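Local coordinates for protein serpin-12 (Manduca sexta, PDB 6CJ7) that probably inhibits serine proteases, as serpins do, and controls the prophenoloxidase activation system in larval hemolymph, at residues Phe210-His215 against Lys266-Glu271; Ala220-Leu225 against Ala258-Leu263; Leu252-Val257 against Ile362-Arg367. One frame throughout, in Å; residues are numbered along the deposited sequence.

Overall arrangement
All three contacts lie on the same side of the chain's centre. Contact 1 joins strand 198-215 to strand 265-282; contact 2 lays the end of helix 254-260 on strand 220-226, and contact 3 sets the start of that helix against strand 359-365. The centres of contacts 1 and 2 are about 8 Å apart, those of 2 and 3 about 9 Å, and those of 1 and 3 about 16 Å. Along the chain contact 2 is nested inside the loop closed by contact 1, whereas contact 3 alternates with both. Strands 198-215 and 220-226, neighbours in a sheet, join contacts 1 and 2, and helix 254-260, helix H of serpins, serves contacts 2 and 3.

Contact 1: residues Phe210-His215 against Lys266-Glu271; sequences FKAGTH and KDVALE
Val268 touches both Phe210 and Ala212 and makes the apolar centre of this contact. Its CB lies near the plane of the Phe210 ring, at the edge, 4.0 Å from Phe210 CD2, and the two side chains cross at about a right angle. With CG1 anti to the backbone N (chi1 175°), the other methyl of Val268, CG2, is left beside that N and meets Ala212 CB at 3.7 Å. A methyl is all that Ala212 offers, and it suffices to pack on the valine on the inner side of the corner. Further along, Leu270 CD2 approaches Phe210 CE2 obliquely at 4.1 Å and extends the apolar surface. Val223 and Leu225 of strand 220-226 also pack on the phenylalanine, so its ring is buried between strands.

Outward, Lys266 passes its aliphatic CG beside Ala212 O, and its bent chain then leads away. Here the backbones meet in one antiparallel hydrogen-bonded pair: Phe210 N donates to Lys266 O at 3.0 Å, and Lys266 N to Phe210 O at 2.8 Å, the latter the straighter bond at 166°. The chain turns a corner at Lys211, where serpins pass from sheet C to sheet B. The chemistry implies a division of labour: two backbone bonds join the strands just before the corner, continuing the pairing of Val268 with Arg208, while apolar side chains from before and after it, Phe210 and Ala212, pack on Val268.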
loop_
_atom_site.group_PDB
_atom_site.type_symbol
_atom_site.label_atom_id
_atom_site.label_comp_id
_atom_site.label_asym_id
_atom_site.label_seq_id
_atom_site.Cartn_x
_atom_site.Cartn_y
_atom_site.Cartn_z
ATOM N N PHE A 210 9.008 -7.344 -22.833
ATOM C CA PHE A 210 8.946 -6.696 -21.532
ATOM C C PHE A 210 10.323 -6.753 -20.900
ATOM O O PHE A 210 11.082 -7.699 -21.120
ATOM C CB PHE A 210 7.989 -7.393 -20.553
ATOM C CG PHE A 210 6.554 -7.408 -20.964
ATOM C CD1 PHE A 210 5.759 -6.284 -20.831
ATOM C CD2 PHE A 210 5.967 -8.583 -21.402
ATOM C CE1 PHE A 210 4.420 -6.326 -21.188
ATOM C CE2 PHE A 210 4.638 -8.619 -21.753
ATOM C CZ PHE A 210 3.869 -7.499 -21.648
ATOM N N LYS A 211 10.633 -5.754 -20.084
ATOM C CA LYS A 211 11.739 -5.912 -19.156
ATOM C C LYS A 211 11.457 -7.129 -18.275
ATOM O O LYS A 211 10.417 -7.205 -17.612
ATOM C CB LYS A 211 11.918 -4.640 -18.323
ATOM C CG LYS A 211 12.097 -3.365 -19.190
ATOM C CD LYS A 211 12.431 -2.146 -18.335
ATOM C CE LYS A 211 11.210 -1.586 -17.608
ATOM N NZ LYS A 211 9.973 -1.346 -18.412
ATOM N N ALA A 212 12.365 -8.098 -18.300
ATOM C CA ALA A 212 12.095 -9.376 -17.657
ATOM C C ALA A 212 13.402 -10.120 -17.461
ATOM O O ALA A 212 14.413 -9.822 -18.101
ATOM C CB ALA A 212 11.118 -10.230 -18.476
ATOM N N GLY A 213 13.366 -11.096 -16.564
ATOM C CA GLY A 213 14.538 -11.913 -16.327
ATOM C C GLY A 213 14.267 -12.910 -15.226
ATOM O O GLY A 213 13.123 -13.126 -14.823
ATOM N N THR A 214 15.342 -13.533 -14.760
ATOM C CA THR A 214 15.301 -14.450 -13.628
ATOM C C THR A 214 16.237 -13.909 -12.562
ATOM O O THR A 214 17.433 -13.736 -12.818
ATOM C CB THR A 214 15.717 -15.865 -14.035
ATOM O OG1 THR A 214 14.878 -16.327 -15.102
ATOM C CG2 THR A 214 15.589 -16.810 -12.851
ATOM N N HIS A 215 15.697 -13.644 -11.377
ATOM C CA HIS A 215 16.501 -13.184 -10.248
ATOM C C HIS A 215 16.939 -14.410 -9.456
ATOM O O HIS A 215 16.178 -14.941 -8.642
ATOM C CB HIS A 215 15.712 -12.208 -9.385
ATOM C CG HIS A 215 16.562 -11.417 -8.440
ATOM N ND1 HIS A 215 17.654 -10.687 -8.859
ATOM C CD2 HIS A 215 16.487 -11.247 -7.099
ATOM C CE1 HIS A 215 18.211 -10.095 -7.819
ATOM N NE2 HIS A 215 17.524 -10.422 -6.737
ATOM N N LYS A 266 12.897 -8.577 -22.992
ATOM C CA LYS A 266 12.899 -9.955 -23.459
ATOM C C LYS A 266 11.566 -10.259 -24.124
ATOM O O LYS A 266 10.526 -9.710 -23.754
ATOM C CB LYS A 266 13.127 -10.955 -22.301
ATOM C CG LYS A 266 14.523 -10.923 -21.678
ATOM C CD LYS A 266 15.582 -11.247 -22.736
ATOM C CE LYS A 266 16.890 -10.510 -22.452
ATOM N NZ LYS A 266 17.282 -9.596 -23.562
ATOM N N ASP A 267 11.599 -11.167 -25.089
ATOM C CA ASP A 267 10.390 -11.679 -25.727
ATOM C C ASP A 267 9.702 -12.649 -24.762
ATOM O O ASP A 267 10.196 -13.755 -24.528
ATOM C CB ASP A 267 10.798 -12.333 -27.047
ATOM C CG ASP A 267 9.648 -13.025 -27.780
ATOM O OD1 ASP A 267 8.467 -12.884 -27.412
ATOM O OD2 ASP A 267 9.950 -13.713 -28.780
ATOM N N VAL A 268 8.595 -12.213 -24.151
ATOM C CA VAL A 268 7.919 -12.959 -23.090
ATOM C C VAL A 268 6.533 -13.377 -23.560
ATOM O O VAL A 268 5.758 -12.541 -24.037
ATOM C CB VAL A 268 7.805 -12.127 -21.798
ATOM C CG1 VAL A 268 6.976 -12.876 -20.748
ATOM C CG2 VAL A 268 9.184 -11.785 -21.257
ATOM N N ALA A 269 6.206 -14.662 -23.381
ATOM C CA ALA A 269 4.836 -15.156 -23.483
ATOM C C ALA A 269 4.233 -15.153 -22.082
ATOM O O ALA A 269 4.617 -15.966 -21.234
ATOM C CB ALA A 269 4.803 -16.559 -24.082
ATOM N N LEU A 270 3.283 -14.251 -21.850
ATOM C CA LEU A 270 2.767 -13.964 -20.515
ATOM C C LEU A 270 1.334 -14.465 -20.363
ATOM O O LEU A 270 0.491 -14.223 -21.232
ATOM C CB LEU A 270 2.836 -12.455 -20.266
ATOM C CG LEU A 270 2.172 -11.908 -18.998
ATOM C CD1 LEU A 270 2.948 -12.339 -17.769
ATOM C CD2 LEU A 270 2.098 -10.384 -19.073
ATOM N N GLU A 271 1.058 -15.166 -19.259
ATOM C CA GLU A 271 -0.297 -15.493 -18.832
ATOM C C GLU A 271 -0.445 -14.980 -17.412
ATOM O O GLU A 271 0.233 -15.474 -16.503
ATOM C CB GLU A 271 -0.569 -16.993 -18.893
ATOM C CG GLU A 271 -0.425 -17.529 -20.318
ATOM C CD GLU A 271 -0.717 -19.016 -20.449
ATOM O OE1 GLU A 271 -1.232 -19.635 -19.501
ATOM O OE2 GLU A 271 -0.418 -19.575 -21.521
#

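Contact 2: residues Ala220-Leu225 against Ala258-Leu263; sequences AKVVVL and ASFLDL
Val222 lays both its methyls over one face of the Phe260 ring, and this is the tightly packed part of the contact. Val222 CG2 makes a CH-pi interaction, 3.9 Å from the centroid of the Phe260 ring and 18° off the normal, while Val222 CG1 reaches the other end of the ring, 3.6 Å from Phe260 CD2. A branched residue suits this place because its two methyls span the ring from CG to CZ. Phe260 CG stands beside its own backbone N (chi1 -65°), and the ring carried on it turns a face to the strand.

Val224 is equally close but touches smaller groups: its CG1 meets Leu261 CD1 at 3.6 Å, and its CG2 lies 3.7 Å from Phe260 O. That carbonyl accepts the N-H of Leu263, closing a type I turn that carries the chain off the helix. Packing slackens at Leu263, whose CD1 is 4.2 Å from Val222 CG1, on the partly exposed side, where Asp262 of the turn is exposed. An alanine in place of Phe260 would probably leave the Val222 methyls facing a gap and His215 without its edge-to-face ring partner.

No hydrogen bond joins the two segments. Strand 220-226 runs between strands 198-215 and 232-239, and Leu261 reaches across to Ser233 of the latter. Phe260 also touches Leu252, in the link between helices 245-251 and 254-260. The contact belongs to the covering of serpin sheet B by helix H.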
loop_
_atom_site.group_PDB
_atom_site.type_symbol
_atom_site.label_atom_id
_atom_site.label_comp_id
_atom_site.label_asym_id
_atom_site.label_seq_id
_atom_site.Cartn_x
_atom_site.Cartn_y
_atom_site.Cartn_z
ATOM N N ALA A 220 13.433 -16.842 -8.765
ATOM C CA ALA A 220 12.137 -16.370 -9.228
ATOM C C ALA A 220 12.269 -15.718 -10.597
ATOM O O ALA A 220 13.315 -15.165 -10.939
ATOM C CB ALA A 220 11.523 -15.381 -8.235
ATOM N N LYS A 221 11.188 -15.789 -11.366
ATOM C CA LYS A 221 11.075 -15.050 -12.612
ATOM C C LYS A 221 10.445 -13.693 -12.333
ATOM O O LYS A 221 9.626 -13.546 -11.426
ATOM C CB LYS A 221 10.219 -15.804 -13.630
ATOM C CG LYS A 221 10.814 -17.079 -14.159
ATOM C CD LYS A 221 9.777 -17.783 -15.021
ATOM C CE LYS A 221 10.314 -19.078 -15.603
ATOM N NZ LYS A 221 9.365 -19.658 -16.591
ATOM N N VAL A 222 10.825 -12.698 -13.137
ATOM C CA VAL A 222 10.374 -11.320 -12.979
ATOM C C VAL A 222 9.913 -10.799 -14.334
ATOM O O VAL A 222 10.616 -10.973 -15.331
ATOM C CB VAL A 222 11.499 -10.419 -12.431
ATOM C CG1 VAL A 222 11.035 -8.959 -12.339
ATOM C CG2 VAL A 222 11.985 -10.925 -11.078
ATOM N N VAL A 223 8.752 -10.138 -14.370
ATOM C CA VAL A 223 8.357 -9.341 -15.533
ATOM C C VAL A 223 7.874 -7.976 -15.046
ATOM O O VAL A 223 7.255 -7.867 -13.982
ATOM C CB VAL A 223 7.289 -10.062 -16.396
ATOM C CG1 VAL A 223 5.934 -10.112 -15.717
ATOM C CG2 VAL A 223 7.185 -9.404 -17.775
ATOM N N VAL A 224 8.200 -6.929 -15.807
ATOM C CA VAL A 224 7.817 -5.551 -15.505
ATOM C C VAL A 224 6.790 -5.118 -16.541
ATOM O O VAL A 224 7.103 -5.041 -17.740
ATOM C CB VAL A 224 9.030 -4.609 -15.530
ATOM C CG1 VAL A 224 8.591 -3.176 -15.259
ATOM C CG2 VAL A 224 10.099 -5.064 -14.535
ATOM N N LEU A 225 5.569 -4.834 -16.090
ATOM C CA LEU A 225 4.480 -4.482 -16.999
ATOM C C LEU A 225 4.169 -2.993 -16.879
ATOM O O LEU A 225 3.666 -2.560 -15.831
ATOM C CB LEU A 225 3.242 -5.317 -16.678
ATOM C CG LEU A 225 3.513 -6.817 -16.544
ATOM C CD1 LEU A 225 2.292 -7.567 -16.021
ATOM C CD2 LEU A 225 3.978 -7.370 -17.891
ATOM N N ALA A 258 13.999 -2.430 -7.371
ATOM C CA ALA A 258 14.369 -1.259 -8.165
ATOM C C ALA A 258 15.260 -1.642 -9.342
ATOM O O ALA A 258 15.111 -1.098 -10.441
ATOM C CB ALA A 258 15.061 -0.218 -7.284
ATOM N N SER A 259 16.178 -2.597 -9.139
ATOM C CA SER A 259 17.052 -3.047 -10.219
ATOM C C SER A 259 16.289 -3.727 -11.349
ATOM O O SER A 259 16.791 -3.767 -12.479
ATOM C CB SER A 259 18.115 -4.010 -9.685
ATOM O OG SER A 259 17.606 -5.335 -9.590
ATOM N N PHE A 260 15.097 -4.272 -11.074
ATOM C CA PHE A 260 14.335 -4.943 -12.122
ATOM C C PHE A 260 13.929 -3.976 -13.228
ATOM O O PHE A 260 13.714 -4.398 -14.369
ATOM C CB PHE A 260 13.097 -5.615 -11.521
ATOM C CG PHE A 260 13.411 -6.732 -10.558
ATOM C CD1 PHE A 260 14.625 -7.400 -10.604
ATOM C CD2 PHE A 260 12.483 -7.111 -9.606
ATOM C CE1 PHE A 260 14.903 -8.430 -9.708
ATOM C CE2 PHE A 260 12.754 -8.130 -8.701
ATOM C CZ PHE A 260 13.960 -8.793 -8.759
ATOM N N LEU A 261 13.821 -2.681 -12.916
ATOM C CA LEU A 261 13.513 -1.688 -13.938
ATOM C C LEU A 261 14.663 -1.487 -14.919
ATOM O O LEU A 261 14.469 -0.837 -15.955
ATOM C CB LEU A 261 13.140 -0.353 -13.281
ATOM C CG LEU A 261 11.799 -0.226 -12.543
ATOM C CD1 LEU A 261 10.674 -0.906 -13.304
ATOM C CD2 LEU A 261 11.871 -0.769 -11.114
ATOM N N ASP A 262 15.844 -2.033 -14.632
ATOM C CA ASP A 262 16.982 -1.964 -15.538
ATOM C C ASP A 262 17.170 -3.238 -16.348
ATOM O O ASP A 262 18.133 -3.332 -17.117
ATOM C CB ASP A 262 18.262 -1.660 -14.753
ATOM C CG ASP A 262 18.206 -0.328 -14.047
ATOM O OD1 ASP A 262 17.605 0.611 -14.611
ATOM O OD2 ASP A 262 18.755 -0.220 -12.930
ATOM N N LEU A 263 16.281 -4.216 -16.193
ATOM C CA LEU A 263 16.400 -5.450 -16.952
ATOM C C LEU A 263 16.200 -5.171 -18.440
ATOM O O LEU A 263 15.361 -4.343 -18.811
ATOM C CB LEU A 263 15.373 -6.474 -16.474
ATOM C CG LEU A 263 15.619 -7.124 -15.114
ATOM C CD1 LEU A 263 14.373 -7.860 -14.657
ATOM C CD2 LEU A 263 16.812 -8.068 -15.207
#

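Contact 3: residues Leu252-Val257 against Ile362-Arg367; sequences LSMEDV and ILWDNR
Trp364 presents its six-membered ring to Val257 and Met254. Val257 CG1 is nearest, 3.7 Å from Trp364 CZ3, and Met254 O lies 4.0 Å from Trp364 CH2; both atoms approach obliquely. Met254 SD is 4.2 Å from Trp364 CZ3. Each of the two side chains runs antiparallel to that of the tryptophan as it passes. At the indole edge, in its plane, lies Asn366 OD1 from the same segment, an atom that also hydrogen-bonds to Ser233 OG. Ala258 and Leu261, further along the chain, also touch the tryptophan, whose broad apolar ring reaches from strand to helix.

Beside it, Ile362 reaches tip to tip toward the helix. Its extended chi2 (175°) carries Ile362 CD1 outward to Val257 CG2 at 3.8 Å and to Met254 CE at 4.2 Å, with Leu252 CD2 a little further off. The flexible methionine bends to serve both the isoleucine and the indole, whereas valine divides its two methyls between them.

Polar groups hold the ends. Ser253 and Asp256 form a capping box: Asp256 N donates to Ser253 OG at 3.0 Å, and Ser253 N to Asp256 OD2 at 3.3 Å, so the first turn of the helix is fixed. Past the strand, Asp365 OD1 accepts from Arg367 N at 3.0 Å in an Asx turn, and it also takes Ser368 N and a salt bridge from Arg87. Strand 359-365 pairs with strands 232-239 and 370-377 in serpin sheet B, on which helix 254-260 (helix H) packs, with Ile235 and Pro371 beneath it.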
loop_
_atom_site.group_PDB
_atom_site.type_symbol
_atom_site.label_atom_id
_atom_site.label_comp_id
_atom_site.label_asym_id
_atom_site.label_seq_id
_atom_site.Cartn_x
_atom_site.Cartn_y
_atom_site.Cartn_z
ATOM N N LEU A 252 13.320 -10.902 -0.675
ATOM C CA LEU A 252 13.314 -9.903 -1.739
ATOM C C LEU A 252 13.428 -8.497 -1.161
ATOM O O LEU A 252 12.530 -8.041 -0.448
ATOM C CB LEU A 252 12.037 -10.039 -2.565
ATOM C CG LEU A 252 11.898 -9.116 -3.772
ATOM C CD1 LEU A 252 12.918 -9.482 -4.837
ATOM C CD2 LEU A 252 10.480 -9.181 -4.331
ATOM N N SER A 253 14.515 -7.801 -1.488
ATOM C CA SER A 253 14.680 -6.419 -1.064
ATOM C C SER A 253 14.109 -5.468 -2.112
ATOM O O SER A 253 13.977 -5.807 -3.289
ATOM C CB SER A 253 16.152 -6.094 -0.813
ATOM O OG SER A 253 16.860 -5.948 -2.029
ATOM N N MET A 254 13.755 -4.260 -1.664
ATOM C CA MET A 254 13.282 -3.256 -2.610
ATOM C C MET A 254 14.417 -2.701 -3.463
ATOM O O MET A 254 14.156 -2.162 -4.543
ATOM C CB MET A 254 12.559 -2.120 -1.880
ATOM C CG MET A 254 11.205 -2.512 -1.299
ATOM S SD MET A 254 10.074 -3.267 -2.499
ATOM C CE MET A 254 10.104 -4.980 -1.971
ATOM N N GLU A 255 15.667 -2.832 -3.010
ATOM C CA GLU A 255 16.795 -2.533 -3.881
ATOM C C GLU A 255 16.856 -3.525 -5.034
ATOM O O GLU A 255 17.147 -3.142 -6.174
ATOM C CB GLU A 255 18.096 -2.544 -3.078
ATOM C CG GLU A 255 18.223 -1.392 -2.069
ATOM C CD GLU A 255 17.271 -1.516 -0.880
ATOM O OE1 GLU A 255 16.952 -2.656 -0.471
ATOM O OE2 GLU A 255 16.836 -0.468 -0.357
ATOM N N ASP A 256 16.579 -4.804 -4.755
ATOM C CA ASP A 256 16.434 -5.790 -5.824
ATOM C C ASP A 256 15.324 -5.386 -6.784
ATOM O O ASP A 256 15.502 -5.411 -8.010
ATOM C CB ASP A 256 16.129 -7.174 -5.244
ATOM C CG ASP A 256 17.302 -7.782 -4.508
ATOM O OD1 ASP A 256 18.451 -7.626 -4.975
ATOM O OD2 ASP A 256 17.066 -8.433 -3.467
ATOM N N VAL A 257 14.163 -5.021 -6.239
ATOM C CA VAL A 257 13.024 -4.655 -7.076
ATOM C C VAL A 257 13.367 -3.454 -7.951
ATOM O O VAL A 257 13.082 -3.449 -9.156
ATOM C CB VAL A 257 11.780 -4.397 -6.203
ATOM C CG1 VAL A 257 10.616 -3.919 -7.063
ATOM C CG2 VAL A 257 11.384 -5.674 -5.471
ATOM N N ILE A 362 3.866 -6.105 -7.302
ATOM C CA ILE A 362 4.286 -4.852 -6.689
ATOM C C ILE A 362 3.923 -3.742 -7.653
ATOM O O ILE A 362 4.314 -3.785 -8.822
ATOM C CB ILE A 362 5.792 -4.841 -6.385
ATOM C CG1 ILE A 362 6.127 -5.941 -5.375
ATOM C CG2 ILE A 362 6.228 -3.469 -5.842
ATOM C CD1 ILE A 362 7.600 -6.092 -5.092
ATOM N N LEU A 363 3.139 -2.775 -7.186
ATOM C CA LEU A 363 2.868 -1.584 -7.975
ATOM C C LEU A 363 3.953 -0.565 -7.671
ATOM O O LEU A 363 4.122 -0.158 -6.516
ATOM C CB LEU A 363 1.480 -1.021 -7.676
ATOM C CG LEU A 363 1.178 0.223 -8.525
ATOM C CD1 LEU A 363 0.916 -0.176 -9.986
ATOM C CD2 LEU A 363 0.007 1.009 -7.930
ATOM N N TRP A 364 4.699 -0.172 -8.703
ATOM C CA TRP A 364 5.897 0.637 -8.553
ATOM C C TRP A 364 5.646 2.016 -9.146
ATOM O O TRP A 364 5.128 2.126 -10.265
ATOM C CB TRP A 364 7.074 -0.053 -9.255
ATOM C CG TRP A 364 8.428 0.514 -8.958
ATOM C CD1 TRP A 364 9.173 1.360 -9.749
ATOM C CD2 TRP A 364 9.225 0.240 -7.807
ATOM N NE1 TRP A 364 10.374 1.636 -9.141
ATOM C CE2 TRP A 364 10.430 0.960 -7.945
ATOM C CE3 TRP A 364 9.031 -0.543 -6.658
ATOM C CZ2 TRP A 364 11.440 0.918 -6.979
ATOM C CZ3 TRP A 364 10.040 -0.579 -5.705
ATOM C CH2 TRP A 364 11.217 0.138 -5.869
ATOM N N ASP A 365 5.989 3.057 -8.389
ATOM C CA ASP A 365 6.019 4.422 -8.909
ATOM C C ASP A 365 7.358 4.621 -9.613
ATOM O O ASP A 365 8.415 4.605 -8.971
ATOM C CB ASP A 365 5.794 5.421 -7.772
ATOM C CG ASP A 365 5.601 6.850 -8.273
ATOM O OD1 ASP A 365 6.421 7.331 -9.102
ATOM O OD2 ASP A 365 4.617 7.501 -7.854
ATOM N N ASN A 366 7.328 4.726 -10.951
ATOM C CA ASN A 366 8.555 4.762 -11.740
ATOM C C ASN A 366 9.310 6.075 -11.612
ATOM O O ASN A 366 10.487 6.145 -11.999
ATOM C CB ASN A 366 8.236 4.527 -13.212
ATOM C CG ASN A 366 7.764 3.125 -13.478
ATOM O OD1 ASN A 366 8.110 2.207 -12.737
ATOM N ND2 ASN A 366 6.978 2.942 -14.532
ATOM N N ARG A 367 8.649 7.131 -11.156
ATOM C CA ARG A 367 9.330 8.412 -11.028
ATOM C C ARG A 367 9.950 8.569 -9.646
ATOM O O ARG A 367 11.052 9.109 -9.511
ATOM C CB ARG A 367 8.361 9.569 -11.300
ATOM C CG ARG A 367 8.996 10.972 -11.065
ATOM C CD ARG A 367 9.541 11.516 -12.319
ATOM N NE ARG A 367 10.223 12.823 -12.196
ATOM C CZ ARG A 367 9.864 13.914 -12.860
ATOM N NH1 ARG A 367 8.812 13.881 -13.676
ATOM N NH2 ARG A 367 10.553 15.032 -12.707
#